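Long-range contacts in ribosomal RNA methyltransferase, putative (Plasmodium falciparum, PDB 2PLW), which binds S-adenosylmethionine and probably transfers its methyl group to ribosomal RNA, perhaps to a uridine 2'-O, as in other RlmE-type methyltransferases: residues K24-I29 with I109-A114; K50-D55 with N64-Q69. All coordinates share one frame; numbering follows the deposited sequence.

Contacts 1 and 2 are two parallel strand pairings of one sheet in the protein's FtsJ-like methyltransferase domain, their centres about 9 Å apart. Strands 24-29 and 49-55 are neighbours, so the four strands run in the order 66-69, 49-55, 24-29, 107-112, and contact 2 is nested in the chain between the halves of contact 1. Ile52 N lies 2.8 Å from Ile26 O, a probable hydrogen bond between them, and Leu27 CD1 packs 3.7 Å from Ile54 CD1. Both contacts end at S-adenosylmethionine: 109-114 brings Asp113 to its amino nitrogen, while 50-55 brings Asp55 to its ribose hydroxyls. Contact 1 lies near the centre of the chain, contact 2 toward the edge of the sheet.

Contact 1: K24-I29 with I109-A114; sequences KIILDI and IILSDA. With SAM (S-adenosylmethionine), chain C.
Ile29 and Asp113 meet where strands 24-29 and 107-112 reach the cofactor: Asp113 N donates to Ile29 O at 3.1 Å, the last of five backbone bonds that alternate between the parallel strands. The bond before it, Ile29 N to Leu111 O, is the shortest at 2.7 Å. Leu27 is held from both ends, its N on Ile109 O and its O taking Leu111 N. Beside them Ile26 CA, Ile110 CA and Ser112 CA make C-H...O contacts.

On the face of Ile26, Asp28, Ile109 and Leu111, Ile26 and Ile109 lie side by side, pointing the same way, with Ile109 CD1 3.7 Å from Ile26 CG1. The same methyl touches CB and CG of Lys24, and the Lys24 and Ile109 side chains cross at about a right angle. On the other face Ile29 CG1 sits beside its own backbone N (chi1 -59°), and the methyl beyond it, CD1, rests 3.8 Å from Ile110 CG2. Helix 122-143 covers this face through Ile136 and Phe139; helix 35-43 covers the first through Trp36, Cys37 and Ile40.

Past the strand, Asp113 turns its carboxylate to S-adenosylmethionine. CG is anti to the backbone N (chi1 -164°), and OD2 accepts from the amino N of the cofactor at 2.8 Å. OD1 is gripped by a salt bridge from Lys153, the predicted proton acceptor, and a hydrogen bond with Tyr190 OH. Next in the chain, Ala114 CA approaches the ribose ring oxygen O4' to 3.3 Å. One buried carboxylate is thus shared between the amino end of the cofactor, on OD2, and the predicted catalytic lysine, on OD1.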
loop_
_atom_site.group_PDB
_atom_site.type_symbol
_atom_site.label_atom_id
_atom_site.label_comp_id
_atom_site.label_asym_id
_atom_site.label_seq_id
_atom_site.Cartn_x
_atom_site.Cartn_y
_atom_site.Cartn_z
ATOM N N LYS A 24 2.385 -6.043 14.382
ATOM C CA LYS A 24 1.515 -5.757 13.237
ATOM C C LYS A 24 1.925 -6.581 12.038
ATOM O O LYS A 24 3.125 -6.834 11.826
ATOM C CB LYS A 24 1.578 -4.282 12.836
ATOM C CG LYS A 24 1.203 -3.279 13.964
ATOM C CD LYS A 24 -0.283 -3.332 14.275
ATOM C CE LYS A 24 -0.636 -2.503 15.510
ATOM N NZ LYS A 24 -2.075 -2.693 15.861
ATOM N N ILE A 25 0.922 -6.965 11.253
ATOM C CA ILE A 25 1.198 -7.565 9.950
ATOM C C ILE A 25 1.157 -6.401 8.948
ATOM O O ILE A 25 0.188 -5.651 8.893
ATOM C CB ILE A 25 0.175 -8.645 9.602
ATOM C CG1 ILE A 25 0.273 -9.806 10.610
ATOM C CG2 ILE A 25 0.407 -9.147 8.184
ATOM C CD1 ILE A 25 -0.703 -10.981 10.304
ATOM N N ILE A 26 2.200 -6.292 8.141
ATOM C CA ILE A 26 2.397 -5.143 7.238
ATOM C C ILE A 26 2.596 -5.612 5.795
ATOM O O ILE A 26 3.437 -6.465 5.505
ATOM C CB ILE A 26 3.614 -4.311 7.682
ATOM C CG1 ILE A 26 3.450 -3.879 9.142
ATOM C CG2 ILE A 26 3.761 -3.042 6.826
ATOM C CD1 ILE A 26 4.781 -3.626 9.816
ATOM N N LEU A 27 1.806 -5.037 4.892
ATOM C CA LEU A 27 1.908 -5.337 3.464
ATOM C C LEU A 27 2.348 -4.104 2.698
ATOM O O LEU A 27 1.782 -3.034 2.853
ATOM C CB LEU A 27 0.555 -5.806 2.930
ATOM C CG LEU A 27 0.465 -6.043 1.414
ATOM C CD1 LEU A 27 1.395 -7.141 0.971
ATOM C CD2 LEU A 27 -0.962 -6.384 1.017
ATOM N N ASP A 28 3.327 -4.295 1.821
ATOM C CA ASP A 28 3.946 -3.222 1.072
ATOM C C ASP A 28 3.690 -3.523 -0.394
ATOM O O ASP A 28 4.303 -4.446 -0.944
ATOM C CB ASP A 28 5.445 -3.234 1.375
ATOM C CG ASP A 28 6.220 -2.204 0.588
ATOM O OD1 ASP A 28 5.653 -1.162 0.225
ATOM O OD2 ASP A 28 7.421 -2.460 0.309
ATOM N N ILE A 29 2.757 -2.789 -0.994
ATOM C CA ILE A 29 2.356 -3.045 -2.375
ATOM C C ILE A 29 3.199 -2.181 -3.299
ATOM O O ILE A 29 3.443 -1.005 -2.993
ATOM C CB ILE A 29 0.864 -2.738 -2.590
ATOM C CG1 ILE A 29 0.018 -3.612 -1.652
ATOM C CG2 ILE A 29 0.482 -2.958 -4.095
ATOM C CD1 ILE A 29 -1.468 -3.345 -1.770
ATOM N N ILE A 109 -1.519 -3.077 8.404
ATOM C CA ILE A 109 -1.030 -1.911 7.708
ATOM C C ILE A 109 -0.822 -2.290 6.263
ATOM O O ILE A 109 -0.076 -3.240 5.958
ATOM C CB ILE A 109 0.309 -1.394 8.307
ATOM C CG1 ILE A 109 0.163 -1.131 9.805
ATOM C CG2 ILE A 109 0.767 -0.159 7.559
ATOM C CD1 ILE A 109 1.527 -0.998 10.553
ATOM N N ILE A 110 -1.533 -1.596 5.386
ATOM C CA ILE A 110 -1.364 -1.838 3.961
ATOM C C ILE A 110 -0.866 -0.546 3.333
ATOM O O ILE A 110 -1.527 0.480 3.409
ATOM C CB ILE A 110 -2.665 -2.335 3.308
ATOM C CG1 ILE A 110 -3.042 -3.717 3.859
ATOM C CG2 ILE A 110 -2.495 -2.429 1.775
ATOM C CD1 ILE A 110 -4.442 -4.195 3.354
ATOM N N LEU A 111 0.309 -0.635 2.734
ATOM C CA LEU A 111 0.973 0.500 2.095
ATOM C C LEU A 111 1.062 0.238 0.596
ATOM O O LEU A 111 1.313 -0.887 0.165
ATOM C CB LEU A 111 2.398 0.672 2.638
ATOM C CG LEU A 111 2.565 0.694 4.169
ATOM C CD1 LEU A 111 4.034 0.657 4.611
ATOM C CD2 LEU A 111 1.868 1.909 4.786
ATOM N N SER A 112 0.873 1.283 -0.192
ATOM C CA SER A 112 1.117 1.177 -1.614
ATOM C C SER A 112 1.910 2.363 -2.132
ATOM O O SER A 112 1.472 3.514 -2.039
ATOM C CB SER A 112 -0.189 1.038 -2.398
ATOM O OG SER A 112 0.079 1.168 -3.769
ATOM N N ASP A 113 3.074 2.048 -2.680
ATOM C CA ASP A 113 3.882 3.004 -3.431
ATOM C C ASP A 113 3.803 2.676 -4.929
ATOM O O ASP A 113 4.649 3.129 -5.713
ATOM C CB ASP A 113 5.341 2.936 -2.951
ATOM C CG ASP A 113 6.167 4.137 -3.393
ATOM O OD1 ASP A 113 5.600 5.257 -3.435
ATOM O OD2 ASP A 113 7.382 3.947 -3.673
ATOM N N ALA A 114 2.785 1.913 -5.347
ATOM C CA ALA A 114 2.647 1.527 -6.762
ATOM C C ALA A 114 2.259 2.727 -7.634
ATOM O O ALA A 114 1.629 3.668 -7.165
ATOM C CB ALA A 114 1.595 0.415 -6.930
HETATM N N SAM C . 8.417 1.578 -2.663
HETATM C CA SAM C . 9.422 0.875 -3.530
HETATM C C SAM C . 10.800 0.824 -2.868
HETATM O O SAM C . 11.032 1.572 -1.918
HETATM O OXT SAM C . 11.687 0.040 -3.228
HETATM C CB SAM C . 9.496 1.576 -4.893
HETATM C CG SAM C . 8.200 1.291 -5.651
HETATM S SD SAM C . 8.244 1.667 -7.415
HETATM C CE SAM C . 8.272 3.462 -7.299
HETATM C "C5'" SAM C . 6.534 1.348 -7.924
HETATM C "C4'" SAM C . 6.293 -0.150 -8.116
HETATM O "O4'" SAM C . 4.886 -0.354 -8.275
HETATM C "C3'" SAM C . 6.972 -0.784 -9.355
HETATM O "O3'" SAM C . 7.984 -1.691 -8.972
HETATM C "C2'" SAM C . 5.826 -1.498 -10.088
HETATM O "O2'" SAM C . 6.124 -2.778 -10.634
HETATM C "C1'" SAM C . 4.767 -1.578 -9.004
HETATM N N9 SAM C . 3.387 -1.741 -9.465
HETATM C C8 SAM C . 2.672 -0.959 -10.349
HETATM N N7 SAM C . 1.421 -1.457 -10.448
HETATM C C5 SAM C . 1.337 -2.540 -9.632
HETATM C C6 SAM C . 0.307 -3.430 -9.325
HETATM N N6 SAM C . -0.892 -3.312 -9.880
HETATM N N1 SAM C . 0.521 -4.449 -8.431
HETATM C C2 SAM C . 1.749 -4.615 -7.817
HETATM N N3 SAM C . 2.769 -3.728 -8.105
HETATM C C4 SAM C . 2.565 -2.726 -9.007
#

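Contact 2: K50-D55 with N64-Q69; sequences KIIGID and NVYFIQ. With SAM (S-adenosylmethionine), chain C.
Phe67 reaches from strand 66-69 over to strand 49-55 through the ring carbons CD1, CE1 and CZ. From CB the ring carbon CG is anti to the backbone N (chi1 172°). CG lies 4.1 Å from Gly53 O, and CD1 comes closer to that oxygen, at 3.4 Å. CE1 meets the backbone N of Asp55 at 3.6 Å, and CZ ends near Asp55 O. One face of the ring takes Gln69 N, offset toward the rim.

Four backbone bonds join the parallel strands: Tyr66 N to Ile51 O, Gly53 N to Tyr66 O, Ile68 N to Gly53 O, and a longer one, 3.3 Å, from Asp55 N to Ile68 O. On the face away from Phe67, Ile68 lies alongside both Ile52 and Ile54, and helix 93-102 packs on it through Leu98 and Ile101. At the start of the pair a water bridges Lys50 NZ and Tyr66 OH.

Asp55 closes the strand: OD1 accepts from ribose O2' at 2.6 Å and OD2 from O3' at 2.7 Å, while Lys57 N and Tyr32 N also bond the carboxylate. An acidic residue at the end of the second strand, holding both ribose hydroxyls of S-adenosylmethionine, is a hallmark of the Rossmann-like class I methyltransferase fold.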
loop_
_atom_site.group_PDB
_atom_site.type_symbol
_atom_site.label_atom_id
_atom_site.label_comp_id
_atom_site.label_asym_id
_atom_site.label_seq_id
_atom_site.Cartn_x
_atom_site.Cartn_y
_atom_site.Cartn_z
ATOM N N LYS A 50 5.029 -9.378 10.828
ATOM C CA LYS A 50 5.170 -10.053 9.536
ATOM C C LYS A 50 5.202 -8.942 8.503
ATOM O O LYS A 50 4.328 -8.076 8.500
ATOM C CB LYS A 50 3.978 -10.942 9.222
ATOM C CG LYS A 50 4.074 -12.343 9.729
ATOM C CD LYS A 50 2.797 -13.121 9.402
ATOM C CE LYS A 50 2.954 -14.597 9.785
ATOM N NZ LYS A 50 3.489 -14.848 11.163
ATOM N N ILE A 51 6.230 -8.953 7.670
ATOM C CA ILE A 51 6.384 -7.971 6.599
ATOM C C ILE A 51 6.239 -8.696 5.253
ATOM O O ILE A 51 6.969 -9.645 4.979
ATOM C CB ILE A 51 7.738 -7.247 6.712
ATOM C CG1 ILE A 51 7.876 -6.618 8.104
ATOM C CG2 ILE A 51 7.860 -6.159 5.656
ATOM C CD1 ILE A 51 9.314 -6.370 8.480
ATOM N N ILE A 52 5.279 -8.254 4.444
ATOM C CA ILE A 52 4.990 -8.869 3.138
ATOM C C ILE A 52 5.121 -7.799 2.052
ATOM O O ILE A 52 4.619 -6.694 2.197
ATOM C CB ILE A 52 3.563 -9.505 3.084
ATOM C CG1 ILE A 52 3.334 -10.448 4.277
ATOM C CG2 ILE A 52 3.357 -10.239 1.749
ATOM C CD1 ILE A 52 1.885 -10.655 4.611
ATOM N N GLY A 53 5.784 -8.157 0.958
ATOM C CA GLY A 53 5.937 -7.259 -0.187
ATOM C C GLY A 53 5.264 -7.870 -1.386
ATOM O O GLY A 53 5.416 -9.080 -1.631
ATOM N N ILE A 54 4.582 -7.037 -2.170
ATOM C CA ILE A 54 3.981 -7.519 -3.415
ATOM C C ILE A 54 4.449 -6.615 -4.534
ATOM O O ILE A 54 4.376 -5.405 -4.399
ATOM C CB ILE A 54 2.439 -7.509 -3.369
ATOM C CG1 ILE A 54 1.932 -8.629 -2.451
ATOM C CG2 ILE A 54 1.872 -7.821 -4.808
ATOM C CD1 ILE A 54 0.422 -8.610 -2.247
ATOM N N ASP A 55 4.915 -7.183 -5.641
ATOM C CA ASP A 55 5.144 -6.368 -6.851
ATOM C C ASP A 55 4.994 -7.249 -8.066
ATOM O O ASP A 55 5.215 -8.447 -7.979
ATOM C CB ASP A 55 6.557 -5.770 -6.840
ATOM C CG ASP A 55 6.713 -4.589 -7.750
ATOM O OD1 ASP A 55 6.655 -4.739 -8.990
ATOM O OD2 ASP A 55 6.929 -3.487 -7.228
ATOM N N ASN A 64 13.829 -12.136 6.215
ATOM C CA ASN A 64 12.678 -11.866 7.086
ATOM C C ASN A 64 11.564 -11.038 6.464
ATOM O O ASN A 64 10.765 -10.427 7.175
ATOM C CB ASN A 64 13.154 -11.260 8.414
ATOM C CG ASN A 64 14.208 -12.136 9.096
ATOM O OD1 ASN A 64 15.295 -11.661 9.441
ATOM N ND2 ASN A 64 13.911 -13.434 9.238
ATOM N N VAL A 65 11.532 -11.021 5.136
ATOM C CA VAL A 65 10.435 -10.428 4.394
ATOM C C VAL A 65 9.856 -11.474 3.462
ATOM O O VAL A 65 10.619 -12.175 2.767
ATOM C CB VAL A 65 10.924 -9.229 3.573
ATOM C CG1 VAL A 65 9.762 -8.664 2.684
ATOM C CG2 VAL A 65 11.507 -8.138 4.527
ATOM N N TYR A 66 8.526 -11.573 3.434
ATOM C CA TYR A 66 7.851 -12.493 2.512
ATOM C C TYR A 66 7.597 -11.709 1.242
ATOM O O TYR A 66 7.065 -10.599 1.303
ATOM C CB TYR A 66 6.506 -12.937 3.057
ATOM C CG TYR A 66 6.546 -13.677 4.364
ATOM C CD1 TYR A 66 6.657 -15.059 4.394
ATOM C CD2 TYR A 66 6.437 -12.994 5.579
ATOM C CE1 TYR A 66 6.667 -15.748 5.605
ATOM C CE2 TYR A 66 6.470 -13.686 6.796
ATOM C CZ TYR A 66 6.579 -15.059 6.795
ATOM O OH TYR A 66 6.616 -15.762 7.986
ATOM N N PHE A 67 7.971 -12.258 0.094
ATOM C CA PHE A 67 7.671 -11.581 -1.150
ATOM C C PHE A 67 6.646 -12.391 -1.949
ATOM O O PHE A 67 6.667 -13.636 -1.945
ATOM C CB PHE A 67 8.945 -11.344 -1.981
ATOM C CG PHE A 67 8.660 -10.824 -3.365
ATOM C CD1 PHE A 67 8.199 -9.528 -3.542
ATOM C CD2 PHE A 67 8.856 -11.632 -4.476
ATOM C CE1 PHE A 67 7.944 -9.044 -4.819
ATOM C CE2 PHE A 67 8.597 -11.161 -5.770
ATOM C CZ PHE A 67 8.121 -9.879 -5.934
ATOM N N ILE A 68 5.755 -11.673 -2.625
ATOM C CA ILE A 68 4.764 -12.295 -3.506
ATOM C C ILE A 68 4.816 -11.568 -4.831
ATOM O O ILE A 68 4.573 -10.365 -4.895
ATOM C CB ILE A 68 3.330 -12.240 -2.908
ATOM C CG1 ILE A 68 3.260 -13.091 -1.629
ATOM C CG2 ILE A 68 2.295 -12.653 -3.981
ATOM C CD1 ILE A 68 1.956 -12.890 -0.812
ATOM N N GLN A 69 5.144 -12.294 -5.899
ATOM C CA GLN A 69 5.061 -11.662 -7.196
ATOM C C GLN A 69 3.603 -11.657 -7.664
ATOM O O GLN A 69 2.920 -12.692 -7.671
ATOM C CB GLN A 69 5.961 -12.325 -8.242
ATOM C CG GLN A 69 5.975 -11.510 -9.514
ATOM C CD GLN A 69 6.703 -12.191 -10.667
ATOM O OE1 GLN A 69 6.889 -13.400 -10.660
ATOM N NE2 GLN A 69 7.112 -11.401 -11.664
HETATM N N SAM C . 8.417 1.578 -2.663
HETATM C CA SAM C . 9.422 0.875 -3.530
HETATM C C SAM C . 10.800 0.824 -2.868
HETATM O O SAM C . 11.032 1.572 -1.918
HETATM O OXT SAM C . 11.687 0.040 -3.228
HETATM C CB SAM C . 9.496 1.576 -4.893
HETATM C CG SAM C . 8.200 1.291 -5.651
HETATM S SD SAM C . 8.244 1.667 -7.415
HETATM C CE SAM C . 8.272 3.462 -7.299
HETATM C "C5'" SAM C . 6.534 1.348 -7.924
HETATM C "C4'" SAM C . 6.293 -0.150 -8.116
HETATM O "O4'" SAM C . 4.886 -0.354 -8.275
HETATM C "C3'" SAM C . 6.972 -0.784 -9.355
HETATM O "O3'" SAM C . 7.984 -1.691 -8.972
HETATM C "C2'" SAM C . 5.826 -1.498 -10.088
HETATM O "O2'" SAM C . 6.124 -2.778 -10.634
HETATM C "C1'" SAM C . 4.767 -1.578 -9.004
HETATM N N9 SAM C . 3.387 -1.741 -9.465
HETATM C C8 SAM C . 2.672 -0.959 -10.349
HETATM N N7 SAM C . 1.421 -1.457 -10.448
HETATM C C5 SAM C . 1.337 -2.540 -9.632
HETATM C C6 SAM C . 0.307 -3.430 -9.325
HETATM N N6 SAM C . -0.892 -3.312 -9.880
HETATM N N1 SAM C . 0.521 -4.449 -8.431
HETATM C C2 SAM C . 1.749 -4.615 -7.817
HETATM N N3 SAM C . 2.769 -3.728 -8.105
HETATM C C4 SAM C . 2.565 -2.726 -9.007
HETATM O O HOH W 1 6.409 -14.616 10.316
HETATM O O HOH W 2 8.239 -10.846 8.202
#